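Local coordinates for protein intracellular serine protease (Bacillus licheniformis, PDB 4ZOQ) that is probably a subtilisin-like serine endopeptidase that processes lanthipeptide precursors, represented here by its N-terminal prodomain, at residues S42-H54 against V66-L80. Sequence-based numbering, arbitrary orientation.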
ATOM      1  N   SER A  42      25.261 -13.066 -11.595  1.00 67.84           N
ATOM      2  CA  SER A  42      26.727 -13.099 -11.544  1.00 65.17           C
ATOM      3  C   SER A  42      27.399 -12.699 -12.857  1.00 55.27           C
ATOM      4  O   SER A  42      28.423 -12.040 -12.830  1.00 57.11           O
ATOM      5  CB  SER A  42      27.199 -14.499 -11.128  1.00 64.02           C
ATOM      6  OG  SER A  42      26.662 -15.481 -11.998  1.00 64.78           O
ATOM      7  N   LYS A  43      26.804 -13.024 -13.996  1.00 58.08           N
ATOM      8  CA  LYS A  43      27.495 -12.808 -15.256  1.00 56.58           C
ATOM      9  C   LYS A  43      27.188 -11.374 -15.646  1.00 59.58           C
ATOM     10  O   LYS A  43      27.891 -10.759 -16.453  1.00 58.17           O
ATOM     11  CB  LYS A  43      26.968 -13.755 -16.343  1.00 55.52           C
ATOM     12  CG  LYS A  43      27.201 -15.219 -16.061  1.00 62.36           C
ATOM     13  CD  LYS A  43      26.809 -16.126 -17.224  1.00 61.11           C
ATOM     14  CE  LYS A  43      27.259 -17.560 -16.935  1.00 61.39           C
ATOM     15  NZ  LYS A  43      26.913 -18.528 -18.012  1.00 64.72           N
ATOM     16  N   LEU A  44      26.180 -10.821 -14.975  1.00 60.21           N
ATOM     17  CA  LEU A  44      25.777  -9.438 -15.160  1.00 55.10           C
ATOM     18  C   LEU A  44      26.683  -8.494 -14.413  1.00 53.79           C
ATOM     19  O   LEU A  44      27.086  -7.460 -14.945  1.00 55.04           O
ATOM     20  CB  LEU A  44      24.339  -9.264 -14.664  1.00 50.82           C
ATOM     21  CG  LEU A  44      23.773  -7.856 -14.496  1.00 47.90           C
ATOM     22  CD1 LEU A  44      23.684  -7.109 -15.795  1.00 49.98           C
ATOM     23  CD2 LEU A  44      22.430  -7.920 -13.818  1.00 58.53           C
ATOM     24  N   LEU A  45      27.045  -8.882 -13.197  1.00 56.48           N
ATOM     25  CA  LEU A  45      27.887  -8.053 -12.342  1.00 53.73           C
ATOM     26  C   LEU A  45      29.339  -8.065 -12.779  1.00 56.84           C
ATOM     27  O   LEU A  45      30.096  -7.181 -12.391  1.00 60.29           O
ATOM     28  CB  LEU A  45      27.790  -8.499 -10.886  1.00 52.31           C
ATOM     29  CG  LEU A  45      26.439  -8.312 -10.214  1.00 53.82           C
ATOM     30  CD1 LEU A  45      26.439  -8.932  -8.838  1.00 51.75           C
ATOM     31  CD2 LEU A  45      26.139  -6.825 -10.129  1.00 53.06           C
ATOM     32  N   ASP A  46      29.715  -9.041 -13.612  1.00 57.45           N
ATOM     33  CA  ASP A  46      31.083  -9.114 -14.130  1.00 55.58           C
ATOM     34  C   ASP A  46      31.227  -8.322 -15.404  1.00 54.13           C
ATOM     35  O   ASP A  46      32.262  -7.717 -15.617  1.00 60.60           O
ATOM     36  CB  ASP A  46      31.509 -10.568 -14.385  1.00 54.44           C
ATOM     37  CG  ASP A  46      31.637 -11.407 -13.103  1.00 60.85           C
ATOM     38  OD1 ASP A  46      31.776 -10.855 -11.974  1.00 50.25           O
ATOM     39  OD2 ASP A  46      31.599 -12.652 -13.246  1.00 62.47           O
ATOM     40  N   THR A  47      30.219  -8.343 -16.266  1.00 56.28           N
ATOM     41  CA  THR A  47      30.226  -7.452 -17.416  1.00 54.62           C
ATOM     42  C   THR A  47      30.149  -5.974 -16.968  1.00 57.12           C
ATOM     43  O   THR A  47      30.729  -5.085 -17.587  1.00 52.86           O
ATOM     44  CB  THR A  47      29.075  -7.757 -18.365  1.00 59.43           C
ATOM     45  OG1 THR A  47      29.133  -9.133 -18.760  1.00 55.98           O
ATOM     46  CG2 THR A  47      29.169  -6.876 -19.594  1.00 58.30           C
ATOM     47  N   ALA A  48      29.440  -5.715 -15.873  1.00 55.07           N
ATOM     48  CA  ALA A  48      29.279  -4.341 -15.420  1.00 56.92           C
ATOM     49  C   ALA A  48      30.574  -3.769 -14.874  1.00 54.58           C
ATOM     50  O   ALA A  48      30.868  -2.589 -15.052  1.00 53.17           O
ATOM     51  CB  ALA A  48      28.182  -4.261 -14.342  1.00 53.84           C
ATOM     52  N   GLU A  49      31.366  -4.618 -14.238  1.00 56.18           N
ATOM     53  CA  GLU A  49      32.593  -4.158 -13.621  1.00 60.62           C
ATOM     54  C   GLU A  49      33.674  -3.985 -14.672  1.00 56.27           C
ATOM     55  O   GLU A  49      34.540  -3.107 -14.569  1.00 54.97           O
ATOM     56  CB  GLU A  49      33.043  -5.171 -12.576  1.00 59.82           C
ATOM     57  CG  GLU A  49      34.337  -4.842 -11.891  1.00 56.67           C
ATOM     58  CD  GLU A  49      34.805  -6.021 -11.068  1.00 58.39           C
ATOM     59  OE1 GLU A  49      33.960  -6.913 -10.800  1.00 59.63           O
ATOM     60  OE2 GLU A  49      35.998  -6.058 -10.679  1.00 56.87           O
ATOM     61  N   GLN A  50      33.503  -4.698 -15.772  1.00 49.61           N
ATOM     62  CA  GLN A  50      34.451  -4.636 -16.857  1.00 53.98           C
ATOM     63  C   GLN A  50      34.197  -3.419 -17.731  1.00 55.78           C
ATOM     64  O   GLN A  50      35.027  -3.060 -18.579  1.00 58.43           O
ATOM     65  CB  GLN A  50      34.312  -5.927 -17.666  1.00 52.70           C
ATOM     66  CG  GLN A  50      34.851  -5.932 -19.073  1.00 57.43           C
ATOM     67  CD  GLN A  50      34.441  -7.197 -19.814  1.00 62.13           C
ATOM     68  OE1 GLN A  50      33.968  -8.159 -19.197  1.00 64.78           O
ATOM     69  NE2 GLN A  50      34.594  -7.194 -21.139  1.00 63.65           N
ATOM     70  N   PHE A  51      33.088  -2.732 -17.458  1.00 57.00           N
ATOM     71  CA  PHE A  51      32.752  -1.504 -18.158  1.00 56.95           C
ATOM     72  C   PHE A  51      32.509  -0.396 -17.175  1.00 57.07           C
ATOM     73  O   PHE A  51      31.757   0.475 -17.473  1.00 57.28           O
ATOM     74  CB  PHE A  51      31.506  -1.664 -19.037  1.00 57.09           C
ATOM     75  CG  PHE A  51      31.700  -2.538 -20.247  1.00 57.96           C
ATOM     76  CD1 PHE A  51      31.597  -3.928 -20.172  1.00 53.87           C
ATOM     77  CD2 PHE A  51      31.934  -1.957 -21.490  1.00 59.27           C
ATOM     78  CE1 PHE A  51      31.770  -4.721 -21.325  1.00 51.97           C
ATOM     79  CE2 PHE A  51      32.111  -2.739 -22.624  1.00 54.61           C
ATOM     80  CZ  PHE A  51      32.030  -4.108 -22.545  1.00 59.45           C
ATOM     81  N   HIS A  52      33.037  -0.511 -15.963  1.00 57.77           N
ATOM     82  CA  HIS A  52      32.912   0.518 -14.924  1.00 62.02           C
ATOM     83  C   HIS A  52      31.524   1.158 -14.827  1.00 68.04           C
ATOM     84  O   HIS A  52      31.378   2.386 -14.743  1.00 65.60           O
ATOM     85  CB  HIS A  52      33.996   1.588 -15.141  1.00 63.93           C
ATOM     86  CG  HIS A  52      34.201   2.514 -13.964  1.00 69.21           C
ATOM     87  ND1 HIS A  52      34.475   2.073 -12.683  1.00 76.86           N
ATOM     88  CD2 HIS A  52      34.126   3.861 -13.887  1.00 64.63           C
ATOM     89  CE1 HIS A  52      34.580   3.115 -11.871  1.00 68.44           C
ATOM     90  NE2 HIS A  52      34.369   4.211 -12.577  1.00 79.03           N
ATOM     91  N   ILE A  53      30.504   0.312 -14.851  1.00 60.31           N
ATOM     92  CA  ILE A  53      29.161   0.815 -14.684  1.00 62.74           C
ATOM     93  C   ILE A  53      28.595   0.124 -13.456  1.00 62.18           C
ATOM     94  O   ILE A  53      28.874  -1.056 -13.191  1.00 58.88           O
ATOM     95  CB  ILE A  53      28.237   0.578 -15.941  1.00 60.66           C
ATOM     96  CG1 ILE A  53      28.057  -0.900 -16.259  1.00 56.53           C
ATOM     97  CG2 ILE A  53      28.704   1.338 -17.182  1.00 63.22           C
ATOM     98  CD1 ILE A  53      26.725  -1.429 -15.763  1.00 62.57           C
ATOM     99  N   HIS A  54      27.844   0.860 -12.653  1.00 68.49           N
ATOM    100  CA  HIS A  54      27.255   0.185 -11.518  1.00 61.08           C
ATOM    101  C   HIS A  54      25.834  -0.304 -11.737  1.00 59.80           C
ATOM    102  O   HIS A  54      24.904   0.439 -12.052  1.00 60.50           O
ATOM    103  CB  HIS A  54      27.436   0.979 -10.236  1.00 64.77           C
ATOM    104  CG  HIS A  54      26.431   0.668  -9.192  1.00 69.38           C
ATOM    105  ND1 HIS A  54      26.791   0.030  -8.016  1.00 78.59           N
ATOM    106  CD2 HIS A  54      25.214   1.207  -8.952  1.00 67.93           C
ATOM    107  CE1 HIS A  54      25.738  -0.022  -7.219  1.00 67.67           C
ATOM    108  NE2 HIS A  54      24.781   0.709  -7.756  1.00 73.15           N
ATOM    109  N   VAL A  66      21.125   0.005 -13.906  1.00 54.30           N
ATOM    110  CA  VAL A  66      22.510   0.179 -14.301  1.00 57.35           C
ATOM    111  C   VAL A  66      22.757   1.669 -14.497  1.00 57.76           C
ATOM    112  O   VAL A  66      22.012   2.365 -15.183  1.00 54.90           O
ATOM    113  CB  VAL A  66      22.869  -0.622 -15.581  1.00 51.63           C
ATOM    114  CG1 VAL A  66      22.764  -2.112 -15.316  1.00 51.69           C
ATOM    115  CG2 VAL A  66      21.969  -0.242 -16.723  1.00 53.30           C
ATOM    116  N   THR A  67      23.794   2.159 -13.837  1.00 58.21           N
ATOM    117  CA  THR A  67      24.158   3.560 -13.903  1.00 58.65           C
ATOM    118  C   THR A  67      25.644   3.617 -14.169  1.00 61.39           C
ATOM    119  O   THR A  67      26.395   2.733 -13.761  1.00 63.56           O
ATOM    120  CB  THR A  67      23.829   4.329 -12.601  1.00 61.10           C
ATOM    121  OG1 THR A  67      24.604   3.802 -11.514  1.00 62.94           O
ATOM    122  CG2 THR A  67      22.346   4.197 -12.258  1.00 61.06           C
ATOM    123  N   GLY A  68      26.066   4.641 -14.889  1.00 66.15           N
ATOM    124  CA  GLY A  68      27.466   4.805 -15.219  1.00 67.70           C
ATOM    125  C   GLY A  68      27.610   5.916 -16.234  1.00 75.88           C
ATOM    126  O   GLY A  68      26.821   6.864 -16.230  1.00 69.04           O
ATOM    127  N   GLU A  69      28.570   5.795 -17.147  1.00 82.42           N
ATOM    128  CA  GLU A  69      28.625   6.794 -18.195  1.00 80.95           C
ATOM    129  C   GLU A  69      27.997   6.279 -19.481  1.00 76.93           C
ATOM    130  O   GLU A  69      28.236   5.157 -19.935  1.00 78.32           O
ATOM    131  CB  GLU A  69      30.065   7.231 -18.431  1.00 78.41           C
ATOM    132  CG  GLU A  69      30.552   8.309 -17.448  1.00 85.61           C
ATOM    133  CD  GLU A  69      29.923   9.694 -17.634  1.00 97.45           C
ATOM    134  OE1 GLU A  69      28.708   9.791 -17.939  1.00 94.78           O
ATOM    135  OE2 GLU A  69      30.650  10.698 -17.436  1.00 98.26           O
ATOM    136  N   LYS A  70      27.229   7.177 -20.076  1.00 77.82           N
ATOM    137  CA  LYS A  70      26.264   6.883 -21.120  1.00 78.06           C
ATOM    138  C   LYS A  70      26.820   6.427 -22.461  1.00 77.18           C
ATOM    139  O   LYS A  70      26.081   5.863 -23.276  1.00 73.26           O
ATOM    140  CB  LYS A  70      25.429   8.149 -21.318  1.00 77.96           C
ATOM    141  CG  LYS A  70      25.162   8.859 -19.991  1.00 84.71           C
ATOM    142  CD  LYS A  70      24.300  10.089 -20.180  1.00 87.63           C
ATOM    143  CE  LYS A  70      23.684  10.500 -18.858  1.00 77.98           C
ATOM    144  NZ  LYS A  70      22.729  11.609 -19.075  1.00 77.95           N
ATOM    145  N   GLN A  71      28.107   6.658 -22.700  1.00 82.02           N
ATOM    146  CA  GLN A  71      28.721   6.096 -23.886  1.00 82.17           C
ATOM    147  C   GLN A  71      28.907   4.626 -23.702  1.00 79.80           C
ATOM    148  O   GLN A  71      28.891   3.857 -24.651  1.00 74.74           O
ATOM    149  CB  GLN A  71      30.055   6.749 -24.176  1.00 81.56           C
ATOM    150  CG  GLN A  71      29.991   7.609 -25.424  1.00 89.11           C
ATOM    151  CD  GLN A  71      31.272   8.362 -25.691  1.00100.45           C
ATOM    152  OE1 GLN A  71      31.285   9.595 -25.659  1.00101.45           O
ATOM    153  NE2 GLN A  71      32.358   7.634 -25.962  1.00 96.82           N
ATOM    154  N   LYS A  72      29.187   4.259 -22.467  1.00 78.37           N
ATOM    155  CA  LYS A  72      29.496   2.883 -22.134  1.00 78.34           C
ATOM    156  C   LYS A  72      28.320   1.992 -21.744  1.00 75.82           C
ATOM    157  O   LYS A  72      28.490   0.778 -21.633  1.00 72.36           O
ATOM    158  CB  LYS A  72      30.563   2.933 -21.075  1.00 75.99           C
ATOM    159  CG  LYS A  72      31.276   1.692 -20.698  1.00 80.18           C
ATOM    160  CD  LYS A  72      32.326   2.230 -19.774  1.00 80.12           C
ATOM    161  CE  LYS A  72      31.609   2.895 -18.581  1.00 83.40           C
ATOM    162  NZ  LYS A  72      32.477   3.452 -17.487  1.00 85.26           N
ATOM    163  N   LEU A  73      27.135   2.575 -21.559  1.00 72.19           N
ATOM    164  CA  LEU A  73      25.940   1.762 -21.366  1.00 67.93           C
ATOM    165  C   LEU A  73      25.630   0.933 -22.616  1.00 63.66           C
ATOM    166  O   LEU A  73      25.228  -0.218 -22.507  1.00 61.58           O
ATOM    167  CB  LEU A  73      24.726   2.621 -20.986  1.00 64.44           C
ATOM    168  CG  LEU A  73      24.768   3.244 -19.583  1.00 67.24           C
ATOM    169  CD1 LEU A  73      23.695   4.312 -19.384  1.00 70.27           C
ATOM    170  CD2 LEU A  73      24.658   2.183 -18.501  1.00 63.36           C
ATOM    171  N   ALA A  74      25.871   1.488 -23.800  1.00 61.70           N
ATOM    172  CA  ALA A  74      25.617   0.747 -25.045  1.00 62.48           C
ATOM    173  C   ALA A  74      26.553  -0.451 -25.301  1.00 63.43           C
ATOM    174  O   ALA A  74      26.063  -1.529 -25.656  1.00 62.52           O
ATOM    175  CB  ALA A  74      25.647   1.703 -26.248  1.00 60.35           C
ATOM    176  N   PRO A  75      27.888  -0.289 -25.112  1.00 64.24           N
ATOM    177  CA  PRO A  75      28.768  -1.466 -25.240  1.00 66.41           C
ATOM    178  C   PRO A  75      28.581  -2.477 -24.119  1.00 63.87           C
ATOM    179  O   PRO A  75      28.844  -3.672 -24.309  1.00 55.80           O
ATOM    180  CB  PRO A  75      30.181  -0.886 -25.138  1.00 64.51           C
ATOM    181  CG  PRO A  75      30.046   0.565 -25.158  1.00 63.46           C
ATOM    182  CD  PRO A  75      28.651   0.951 -24.909  1.00 60.03           C
ATOM    183  N   PHE A  76      28.066  -2.008 -22.985  1.00 68.94           N
ATOM    184  CA  PHE A  76      27.816  -2.896 -21.866  1.00 61.01           C
ATOM    185  C   PHE A  76      26.606  -3.717 -22.203  1.00 58.51           C
ATOM    186  O   PHE A  76      26.599  -4.923 -22.001  1.00 62.18           O
ATOM    187  CB  PHE A  76      27.567  -2.099 -20.587  1.00 62.46           C
ATOM    188  CG  PHE A  76      26.854  -2.882 -19.518  1.00 60.07           C
ATOM    189  CD1 PHE A  76      27.398  -4.039 -18.989  1.00 58.13           C
ATOM    190  CD2 PHE A  76      25.600  -2.477 -19.084  1.00 57.09           C
ATOM    191  CE1 PHE A  76      26.722  -4.767 -18.015  1.00 59.50           C
ATOM    192  CE2 PHE A  76      24.919  -3.191 -18.120  1.00 56.04           C
ATOM    193  CZ  PHE A  76      25.481  -4.344 -17.578  1.00 59.98           C
ATOM    194  N   THR A  77      25.617  -3.065 -22.795  1.00 59.08           N
ATOM    195  CA  THR A  77      24.423  -3.749 -23.250  1.00 62.86           C
ATOM    196  C   THR A  77      24.734  -4.697 -24.375  1.00 62.84           C
ATOM    197  O   THR A  77      24.139  -5.770 -24.475  1.00 66.50           O
ATOM    198  CB  THR A  77      23.341  -2.775 -23.738  1.00 63.57           C
ATOM    199  OG1 THR A  77      23.097  -1.792 -22.728  1.00 66.21           O
ATOM    200  CG2 THR A  77      22.042  -3.535 -24.010  1.00 59.04           C
ATOM    201  N   LYS A  78      25.725  -4.330 -25.180  1.00 66.56           N
ATOM    202  CA  LYS A  78      26.036  -5.107 -26.368  1.00 67.45           C
ATOM    203  C   LYS A  78      26.919  -6.319 -26.108  1.00 67.76           C
ATOM    204  O   LYS A  78      26.824  -7.292 -26.857  1.00 68.72           O
ATOM    205  CB  LYS A  78      26.736  -4.196 -27.384  1.00 66.55           C
ATOM    206  CG  LYS A  78      27.216  -4.871 -28.669  1.00 71.10           C
ATOM    207  CD  LYS A  78      27.844  -3.829 -29.592  1.00 69.86           C
ATOM    208  CE  LYS A  78      28.485  -4.469 -30.811  1.00 67.00           C
ATOM    209  NZ  LYS A  78      27.659  -4.270 -32.043  1.00 68.87           N
ATOM    210  N   LYS A  79      27.687  -6.322 -25.013  1.00 64.04           N
ATOM    211  CA  LYS A  79      28.469  -7.517 -24.679  1.00 69.74           C
ATOM    212  C   LYS A  79      27.828  -8.309 -23.564  1.00 69.97           C
ATOM    213  O   LYS A  79      28.183  -9.472 -23.330  1.00 71.68           O
ATOM    214  CB  LYS A  79      29.931  -7.175 -24.307  1.00 69.79           C
ATOM    215  CG  LYS A  79      30.837  -8.429 -24.262  1.00 74.11           C
ATOM    216  CD  LYS A  79      32.302  -8.266 -24.714  1.00 80.86           C
ATOM    217  CE  LYS A  79      32.440  -8.563 -26.229  1.00 79.78           C
ATOM    218  NZ  LYS A  79      33.798  -9.031 -26.688  1.00 70.93           N
ATOM    219  N   LEU A  80      26.809  -7.733 -22.941  1.00 67.29           N
ATOM    220  CA  LEU A  80      26.074  -8.498 -21.963  1.00 63.64           C
ATOM    221  C   LEU A  80      25.127  -9.363 -22.772  1.00 69.65           C
ATOM    222  O   LEU A  80      24.814 -10.499 -22.402  1.00 71.02           O
ATOM    223  CB  LEU A  80      25.308  -7.593 -21.005  1.00 60.70           C
ATOM    224  CG  LEU A  80      24.413  -8.305 -19.991  1.00 60.62           C
ATOM    225  CD1 LEU A  80      25.258  -9.095 -18.998  1.00 53.88           C
ATOM    226  CD2 LEU A  80      23.488  -7.320 -19.288  1.00 60.50           C
TER
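F76 of helix 70-80 packs against T47 and A48 of helix 42-49 and against I53 just beyond it. The two near-antiparallel helices lie on one side of the four-stranded antiparallel sheet, consistent with the α/β sandwich of subtilisin propeptides. F76 starts with CB near CG of F51, at 4.2 Å. F76 CG is anti to the backbone N (chi1 160°), which sends the ring between the helices, and lies near I53 CG1 and CD1. F76 CD1 meets T47 CG2 at 3.4 Å and F76 CE1 nears the A48 backbone N. F76 CD2 and CE2 both lie under I53 CD1, CE2 at 3.5 Å. This methyl makes a CH-pi contact over one face, offset toward the CE2 side. F76 CZ ends against L44 CD1 at 3.7 Å, near the ring plane. L44 CD1 extends the apolar row to L80 CD2. F76, L80 and L44 all touch L33, so both helices pack on strand 31-35.

F51 turns a ring face to F76 CA, and K72 CG lies at its edge. A Schellman motif with H52 as C-prime residue ends the first helix. It leads into the antiparallel hydrogen-bonded pair H54 and T67. T67 N gives the straighter bond, to H54 O at 2.7 Å (165° at the hydrogen). H54 N reaches T67 O at 2.6 Å, more bent at 132°.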